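Local coordinates for chain length determinant protein (Shigella flexneri, PDB 4E2H) that regulates the modal chain length of the O-antigen of lipopolysaccharide, probably by acting on its polymerisation from the periplasmic side of the inner membrane, at residues G27-M32 with P41-L46; L150-I155 with K196-R201; I155-Q160 with V178-L183. One frame throughout, in Å; residues are numbered along the deposited sequence.

Contact 1: G27-M32 with P41-L46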
# COMPACT_ATOMS: atom_id res chain seq x y z
N GLY C 27 -0.72 -10.83 12.71
CA GLY C 27 -1.60 -9.82 13.26
C GLY C 27 -1.18 -8.40 12.90
O GLY C 27 -2.02 -7.56 12.53
N TYR C 28 0.12 -8.13 12.99
CA TYR C 28 0.65 -6.81 12.61
C TYR C 28 0.68 -6.65 11.11
O TYR C 28 0.46 -5.56 10.57
CB TYR C 28 2.06 -6.60 13.15
CG TYR C 28 2.65 -5.25 12.83
CD1 TYR C 28 2.33 -4.13 13.60
CD2 TYR C 28 3.54 -5.08 11.77
CE1 TYR C 28 2.88 -2.89 13.32
CE2 TYR C 28 4.09 -3.83 11.48
CZ TYR C 28 3.76 -2.74 12.26
OH TYR C 28 4.30 -1.50 12.00
N ASN C 29 1.00 -7.73 10.43
CA ASN C 29 0.94 -7.75 9.00
C ASN C 29 -0.48 -7.50 8.56
O ASN C 29 -0.72 -6.84 7.56
CB ASN C 29 1.34 -9.10 8.46
CG ASN C 29 1.48 -9.07 6.98
OD1 ASN C 29 1.72 -8.01 6.40
ND2 ASN C 29 1.32 -10.22 6.34
N ASN C 30 -1.42 -8.06 9.31
CA ASN C 30 -2.81 -7.89 8.98
C ASN C 30 -3.16 -6.41 8.97
O ASN C 30 -3.72 -5.91 7.99
CB ASN C 30 -3.68 -8.62 9.99
CG ASN C 30 -5.08 -8.10 10.02
OD1 ASN C 30 -5.85 -8.26 9.06
ND2 ASN C 30 -5.45 -7.47 11.14
N ALA C 31 -2.81 -5.71 10.05
CA ALA C 31 -3.09 -4.28 10.18
C ALA C 31 -2.61 -3.55 8.94
O ALA C 31 -3.40 -2.92 8.25
CB ALA C 31 -2.42 -3.70 11.40
N MSE C 32 -1.32 -3.63 8.65
CA MSE C 32 -0.78 -2.87 7.53
C MSE C 32 -1.42 -3.22 6.18
O MSE C 32 -1.37 -2.41 5.24
CB MSE C 32 0.73 -3.02 7.47
CG MSE C 32 1.38 -2.59 8.75
SE MSE C 32 1.79 -0.72 8.76
CE MSE C 32 1.87 -0.47 10.69
N PRO C 41 3.37 -2.96 2.26
CA PRO C 41 4.68 -3.57 1.92
C PRO C 41 4.62 -5.10 1.98
O PRO C 41 3.75 -5.64 2.67
CB PRO C 41 5.62 -3.03 3.00
CG PRO C 41 4.71 -2.75 4.19
CD PRO C 41 3.37 -2.34 3.61
N LYS C 42 5.51 -5.77 1.25
CA LYS C 42 5.62 -7.23 1.32
C LYS C 42 5.87 -7.67 2.77
O LYS C 42 6.53 -6.96 3.54
CB LYS C 42 6.74 -7.73 0.40
CG LYS C 42 6.27 -8.38 -0.91
CD LYS C 42 7.42 -8.52 -1.94
CE LYS C 42 6.98 -9.34 -3.17
NZ LYS C 42 7.70 -8.99 -4.44
N VAL C 43 5.35 -8.83 3.15
CA VAL C 43 5.49 -9.30 4.52
C VAL C 43 6.96 -9.50 4.83
O VAL C 43 7.38 -9.45 6.00
CB VAL C 43 4.74 -10.62 4.75
CG1 VAL C 43 5.17 -11.67 3.73
CG2 VAL C 43 4.99 -11.12 6.17
N SER C 44 7.75 -9.72 3.79
CA SER C 44 9.20 -9.77 3.94
C SER C 44 9.71 -8.40 4.39
O SER C 44 10.37 -8.29 5.41
CB SER C 44 9.87 -10.22 2.64
OG SER C 44 10.84 -9.27 2.22
N ASP C 45 9.39 -7.37 3.62
CA ASP C 45 9.83 -6.00 3.91
C ASP C 45 9.46 -5.55 5.33
O ASP C 45 10.12 -4.69 5.90
CB ASP C 45 9.26 -5.01 2.88
CG ASP C 45 10.11 -4.94 1.60
OD1 ASP C 45 11.11 -4.20 1.59
OD2 ASP C 45 9.75 -5.61 0.59
N LEU C 46 8.40 -6.13 5.89
CA LEU C 46 7.96 -5.79 7.24
C LEU C 46 8.66 -6.66 8.30
O LEU C 46 8.82 -6.27 9.47
CB LEU C 46 6.44 -5.94 7.33
CG LEU C 46 5.63 -5.44 8.53
CD1 LEU C 46 4.15 -5.55 8.20
CD2 LEU C 46 5.90 -6.26 9.75
O HOH W 1 1.95 -7.15 3.76
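The Y28 ring meets L46 at its edge, with CG of L46 in the ring plane and CD2 near it. The closest approach is Y28 CD2 to L46 CD2, at a tight 3.3 Å. L46 CD1 lies at the same CD2-CE2 side, 3.7 Å from Y28 CD2. CB of Y28 points toward the 41-46 segment, and CG is anti to the backbone N (chi1 -179°). Y28 also touches L118 of helix 97-164.

The flat amide of N29 is the second group. Its ND2 meets the V43 side chain, 3.8 Å from V43 CG2, and the two side chains cross at about a right angle. At the other end, N29 OD1 lies 3.9 Å from L46 CD1. N29 OD1 also accepts a hydrogen bond from a water, its O 2.8 Å away. The same water donates to P41 O, 2.6 Å from the water O.

M32, a selenomethionine, brings only CG to this partner, 4.1 Å from L46 CD1. Its chain bends at chi2 (-88°), and its end leads away from the 41-46 segment.

The contact packs helix 26-35 against the start of helix 43-65, where K42 is the N-cap residue. L128 of the second subunit packs on both N29 and V43.

The direct contacts are van der Waals, and L46 carries most of them. The single water is the polar link. It spends both protons here, one on the amide oxygen of the buried N29 and one on a backbone carbonyl, so two acceptors that could not bond each other are joined.

Contact 2: L150-I155 with K196-R201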
# COMPACT_ATOMS: atom_id res chain seq x y z
N LEU C 150 -26.20 18.01 -12.35
CA LEU C 150 -26.26 18.20 -13.80
C LEU C 150 -27.44 17.44 -14.43
O LEU C 150 -28.14 17.99 -15.26
CB LEU C 150 -24.96 17.77 -14.49
CG LEU C 150 -25.12 17.53 -15.99
CD1 LEU C 150 -25.11 18.84 -16.74
CD2 LEU C 150 -24.00 16.62 -16.52
N ARG C 151 -27.66 16.19 -14.04
CA ARG C 151 -28.76 15.44 -14.62
C ARG C 151 -30.06 16.14 -14.24
O ARG C 151 -30.95 16.26 -15.09
CB ARG C 151 -28.74 13.98 -14.19
CG ARG C 151 -29.77 13.09 -14.89
CD ARG C 151 -29.87 13.40 -16.41
NE ARG C 151 -30.46 12.26 -17.13
CZ ARG C 151 -30.33 12.02 -18.44
NH1 ARG C 151 -29.65 12.85 -19.21
NH2 ARG C 151 -30.90 10.95 -18.98
N ILE C 152 -30.15 16.67 -13.01
CA ILE C 152 -31.35 17.47 -12.63
C ILE C 152 -31.54 18.77 -13.43
O ILE C 152 -32.67 19.16 -13.73
CB ILE C 152 -31.45 17.79 -11.11
CG1 ILE C 152 -32.10 16.65 -10.34
CG2 ILE C 152 -32.32 19.00 -10.87
CD1 ILE C 152 -32.50 15.45 -11.17
N ARG C 153 -30.46 19.47 -13.78
CA ARG C 153 -30.65 20.68 -14.58
C ARG C 153 -31.15 20.25 -15.95
O ARG C 153 -32.00 20.90 -16.53
CB ARG C 153 -29.39 21.55 -14.66
CG ARG C 153 -29.01 22.14 -13.30
CD ARG C 153 -27.78 23.07 -13.35
NE ARG C 153 -26.63 22.48 -14.04
CZ ARG C 153 -25.71 21.70 -13.45
NH1 ARG C 153 -25.80 21.43 -12.15
NH2 ARG C 153 -24.69 21.21 -14.15
N GLN C 154 -30.65 19.12 -16.44
CA GLN C 154 -31.12 18.60 -17.73
C GLN C 154 -32.61 18.34 -17.68
O GLN C 154 -33.35 18.70 -18.59
CB GLN C 154 -30.35 17.33 -18.11
CG GLN C 154 -28.91 17.62 -18.50
CD GLN C 154 -28.19 16.41 -19.05
OE1 GLN C 154 -28.42 15.27 -18.61
NE2 GLN C 154 -27.33 16.66 -20.04
N ILE C 155 -33.05 17.70 -16.60
CA ILE C 155 -34.46 17.46 -16.40
C ILE C 155 -35.26 18.77 -16.28
O ILE C 155 -36.26 18.92 -16.97
CB ILE C 155 -34.71 16.51 -15.19
CG1 ILE C 155 -34.44 15.06 -15.61
CG2 ILE C 155 -36.13 16.67 -14.67
CD1 ILE C 155 -33.69 14.24 -14.57
N LYS C 196 -39.49 17.12 -8.22
CA LYS C 196 -40.14 16.96 -6.92
C LYS C 196 -39.42 15.93 -6.03
O LYS C 196 -39.41 16.04 -4.80
CB LYS C 196 -41.60 16.54 -7.11
CG LYS C 196 -42.58 17.15 -6.11
CD LYS C 196 -43.10 16.13 -5.08
CE LYS C 196 -43.89 16.81 -3.94
NZ LYS C 196 -44.85 17.87 -4.39
N HIS C 197 -38.82 14.92 -6.65
CA HIS C 197 -38.22 13.83 -5.88
C HIS C 197 -36.75 13.66 -6.17
O HIS C 197 -36.23 12.54 -6.16
CB HIS C 197 -38.96 12.52 -6.13
CG HIS C 197 -40.42 12.59 -5.85
ND1 HIS C 197 -41.38 12.25 -6.78
CD2 HIS C 197 -41.10 12.96 -4.72
CE1 HIS C 197 -42.58 12.40 -6.24
NE2 HIS C 197 -42.44 12.82 -5.01
N GLU C 198 -36.09 14.79 -6.41
CA GLU C 198 -34.66 14.86 -6.69
C GLU C 198 -33.84 14.71 -5.42
O GLU C 198 -32.64 14.41 -5.47
CB GLU C 198 -34.37 16.19 -7.41
CG GLU C 198 -33.33 17.09 -6.75
CD GLU C 198 -33.75 17.57 -5.36
OE1 GLU C 198 -32.85 17.92 -4.55
OE2 GLU C 198 -34.96 17.62 -5.07
N ALA C 199 -34.49 14.92 -4.29
CA ALA C 199 -33.81 14.95 -2.99
C ALA C 199 -33.70 13.55 -2.43
O ALA C 199 -33.49 13.38 -1.23
CB ALA C 199 -34.58 15.84 -2.02
N THR C 200 -33.83 12.56 -3.30
CA THR C 200 -34.09 11.18 -2.90
C THR C 200 -33.66 10.31 -4.07
O THR C 200 -33.74 9.09 -4.02
CB THR C 200 -35.60 10.99 -2.60
OG1 THR C 200 -36.01 11.89 -1.55
CG2 THR C 200 -35.91 9.57 -2.18
N ARG C 201 -33.28 10.97 -5.16
CA ARG C 201 -32.72 10.26 -6.30
C ARG C 201 -31.39 9.72 -5.77
O ARG C 201 -30.58 10.47 -5.19
CB ARG C 201 -32.52 11.22 -7.48
CG ARG C 201 -32.13 10.56 -8.81
CD ARG C 201 -31.88 11.60 -9.91
NE ARG C 201 -31.69 11.05 -11.27
CZ ARG C 201 -32.64 10.95 -12.19
NH1 ARG C 201 -33.87 11.37 -11.92
NH2 ARG C 201 -32.36 10.44 -13.39
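I152 and E198 touch through their aliphatic parts. I152 CG1 lies 3.7 Å from E198 CB, and the two side chains cross at about a right angle. The end of E198 then leads away from the helix. The I152 and R201 side chains slide past each other in opposite directions, with I152 CD1 4.1 Å from R201 CD. The I152 chi2 of 0° is eclipsed, which makes the exact place of CD1 doubtful.

R201 is extended from CG to NE and lays its guanidinium against the helix. I155 CD1 meets it tip to tip, over one face, at 3.9 Å from R201 NH1. R151 CG comes to 4.0 Å from R201 NH2, obliquely to that plane.

Here the loop between helices 187-195 and 207-219 packs on helix 97-164, the long helix of the Wzz periplasmic domain. The 196-201 segment follows the shorter helix 187-195, whose M194 touches both I155 and R201.

Two like charges come near each other, with R151 NE 4.6 Å from R201 NH2. Their planes are 70° apart, and each group is held by its own partners. R201 NH2 is hydrogen-bonded to S188 OG of the second subunit. R151 NH1 donates to Q154 OE1 at 2.8 Å, nearly straight at 163° and in the guanidinium plane. R151 NH2 bonds V178 O, and with two partners the rotation of this guanidinium is held.

Contact 3: I155-Q160 with V178-L183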
# COMPACT_ATOMS: atom_id res chain seq x y z
N ILE C 155 -33.05 17.70 -16.60
CA ILE C 155 -34.46 17.46 -16.40
C ILE C 155 -35.26 18.77 -16.28
O ILE C 155 -36.26 18.92 -16.97
CB ILE C 155 -34.71 16.51 -15.19
CG1 ILE C 155 -34.44 15.06 -15.61
CG2 ILE C 155 -36.13 16.67 -14.67
CD1 ILE C 155 -33.69 14.24 -14.57
N GLN C 156 -34.83 19.70 -15.42
CA GLN C 156 -35.52 21.01 -15.32
C GLN C 156 -35.70 21.64 -16.69
O GLN C 156 -36.71 22.29 -16.96
CB GLN C 156 -34.76 21.99 -14.42
CG GLN C 156 -35.36 22.14 -13.01
CD GLN C 156 -34.30 22.40 -11.93
OE1 GLN C 156 -33.13 22.65 -12.23
NE2 GLN C 156 -34.72 22.31 -10.66
N GLU C 157 -34.72 21.43 -17.55
CA GLU C 157 -34.65 22.08 -18.84
C GLU C 157 -35.66 21.45 -19.79
O GLU C 157 -36.41 22.15 -20.48
CB GLU C 157 -33.24 21.94 -19.39
CG GLU C 157 -32.96 22.71 -20.64
CD GLU C 157 -32.70 24.20 -20.38
OE1 GLU C 157 -32.79 24.64 -19.19
OE2 GLU C 157 -32.41 24.94 -21.37
N ALA C 158 -35.68 20.12 -19.81
CA ALA C 158 -36.57 19.42 -20.73
C ALA C 158 -38.05 19.57 -20.33
O ALA C 158 -38.95 19.23 -21.10
CB ALA C 158 -36.19 17.96 -20.82
N LEU C 159 -38.30 20.05 -19.11
CA LEU C 159 -39.66 20.19 -18.65
C LEU C 159 -40.27 21.35 -19.40
O LEU C 159 -41.43 21.30 -19.82
CB LEU C 159 -39.72 20.48 -17.15
CG LEU C 159 -41.10 20.77 -16.59
CD1 LEU C 159 -42.00 19.57 -16.80
CD2 LEU C 159 -40.98 21.07 -15.12
N GLN C 160 -39.46 22.40 -19.58
CA GLN C 160 -39.86 23.53 -20.39
C GLN C 160 -40.22 23.06 -21.80
O GLN C 160 -41.31 23.36 -22.29
CB GLN C 160 -38.71 24.54 -20.45
CG GLN C 160 -38.44 25.20 -19.13
CD GLN C 160 -37.34 26.23 -19.23
OE1 GLN C 160 -36.25 25.94 -19.75
NE2 GLN C 160 -37.62 27.45 -18.76
N VAL C 178 -31.84 7.81 -22.48
CA VAL C 178 -32.33 9.17 -22.74
C VAL C 178 -31.27 10.28 -22.69
O VAL C 178 -30.48 10.34 -21.74
CB VAL C 178 -33.39 9.51 -21.70
CG1 VAL C 178 -34.38 10.52 -22.26
CG2 VAL C 178 -34.12 8.25 -21.31
N THR C 179 -31.27 11.15 -23.70
CA THR C 179 -30.37 12.33 -23.72
C THR C 179 -31.11 13.61 -23.38
O THR C 179 -32.31 13.59 -23.13
CB THR C 179 -29.73 12.57 -25.10
OG1 THR C 179 -30.73 13.10 -26.01
CG2 THR C 179 -29.09 11.29 -25.65
N GLN C 180 -30.40 14.74 -23.43
CA GLN C 180 -31.03 16.03 -23.15
C GLN C 180 -32.10 16.35 -24.18
O GLN C 180 -33.04 17.09 -23.89
CB GLN C 180 -29.99 17.15 -23.14
CG GLN C 180 -30.54 18.58 -23.23
CD GLN C 180 -31.06 19.10 -21.90
OE1 GLN C 180 -30.28 19.51 -21.01
NE2 GLN C 180 -32.39 19.11 -21.75
N ASP C 181 -31.97 15.82 -25.39
CA ASP C 181 -32.94 16.12 -26.43
C ASP C 181 -34.26 15.39 -26.17
O ASP C 181 -35.26 16.00 -25.78
CB ASP C 181 -32.33 15.76 -27.78
CG ASP C 181 -30.98 16.44 -28.01
OD1 ASP C 181 -30.85 17.65 -27.68
OD2 ASP C 181 -30.05 15.76 -28.52
N THR C 182 -34.20 14.07 -26.33
CA THR C 182 -35.28 13.13 -26.04
C THR C 182 -35.90 13.10 -24.62
O THR C 182 -36.95 12.50 -24.42
CB THR C 182 -34.85 11.70 -26.37
OG1 THR C 182 -33.76 11.33 -25.51
CG2 THR C 182 -34.40 11.61 -27.83
N LEU C 183 -35.29 13.73 -23.62
CA LEU C 183 -35.92 13.68 -22.29
C LEU C 183 -37.39 14.09 -22.28
O LEU C 183 -38.22 13.42 -21.65
CB LEU C 183 -35.15 14.51 -21.25
CG LEU C 183 -34.17 13.73 -20.37
CD1 LEU C 183 -33.13 14.67 -19.75
CD2 LEU C 183 -34.92 12.93 -19.29
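A158 and L183 join the long helix 97-164 to the turn at 179-183, just before helix 187-195, near the tip of the periplasmic arm. A158 CB meets L183 CB at 3.6 Å. A methyl is all that A158 offers, which fits the close backbones here, with A158 CA 6.0 Å from L183 CA. I155 adds a looser apolar contact, its CG1 4.3 Å from L183 CD2.

Q180 reaches the helix with its amide. CG is anti to the backbone N (chi1 165°), and the chain then bends at chi2. NE2 ends beside the aliphatic part of E157, 3.8 Å from E157 CB and equally near its CG. It is also close to A158 CB. The amide and the E157 carboxylate are 74° apart, so they do not stack. NE2 makes a weak hydrogen bond to Q154 O, one turn back on the helix.

The charged ends turn to other partners. E157 OE2 is hydrogen-bonded to T200 OG1 of the third subunit. D181 forms salt bridges to R151 and R201 of that same subunit, so the turn is also an assembly contact.

Two side-chain hydroxyls shape the turn. T182 OG1 accepts from T179 N at 3.1 Å. T179 OG1 accepts from D181 N at 3.1 Å, with an angle of 142°. The acceptance by T179 OG1 from the backbone N two residues on is an ST turn, in the loop that leads from helix 97-164 to helix 187-195.

Contacts 2 and 3 are neighbours on helix 97-164, with centres about 11 Å apart, and they share I155. Contact 3 is nested inside the loop that contact 2 closes. They also pack directly, with R151 NH1 4.0 Å from L183 CD1. Both touch the third subunit, and there residues of contact 3 in one chain meet residues of contact 2 in another. Contact 1 lies apart, nearer the centre of the chain. Its centre is about 46 Å from that of contact 2 and about 53 Å from that of contact 3. Contacts 1 and 2 both touch the second subunit.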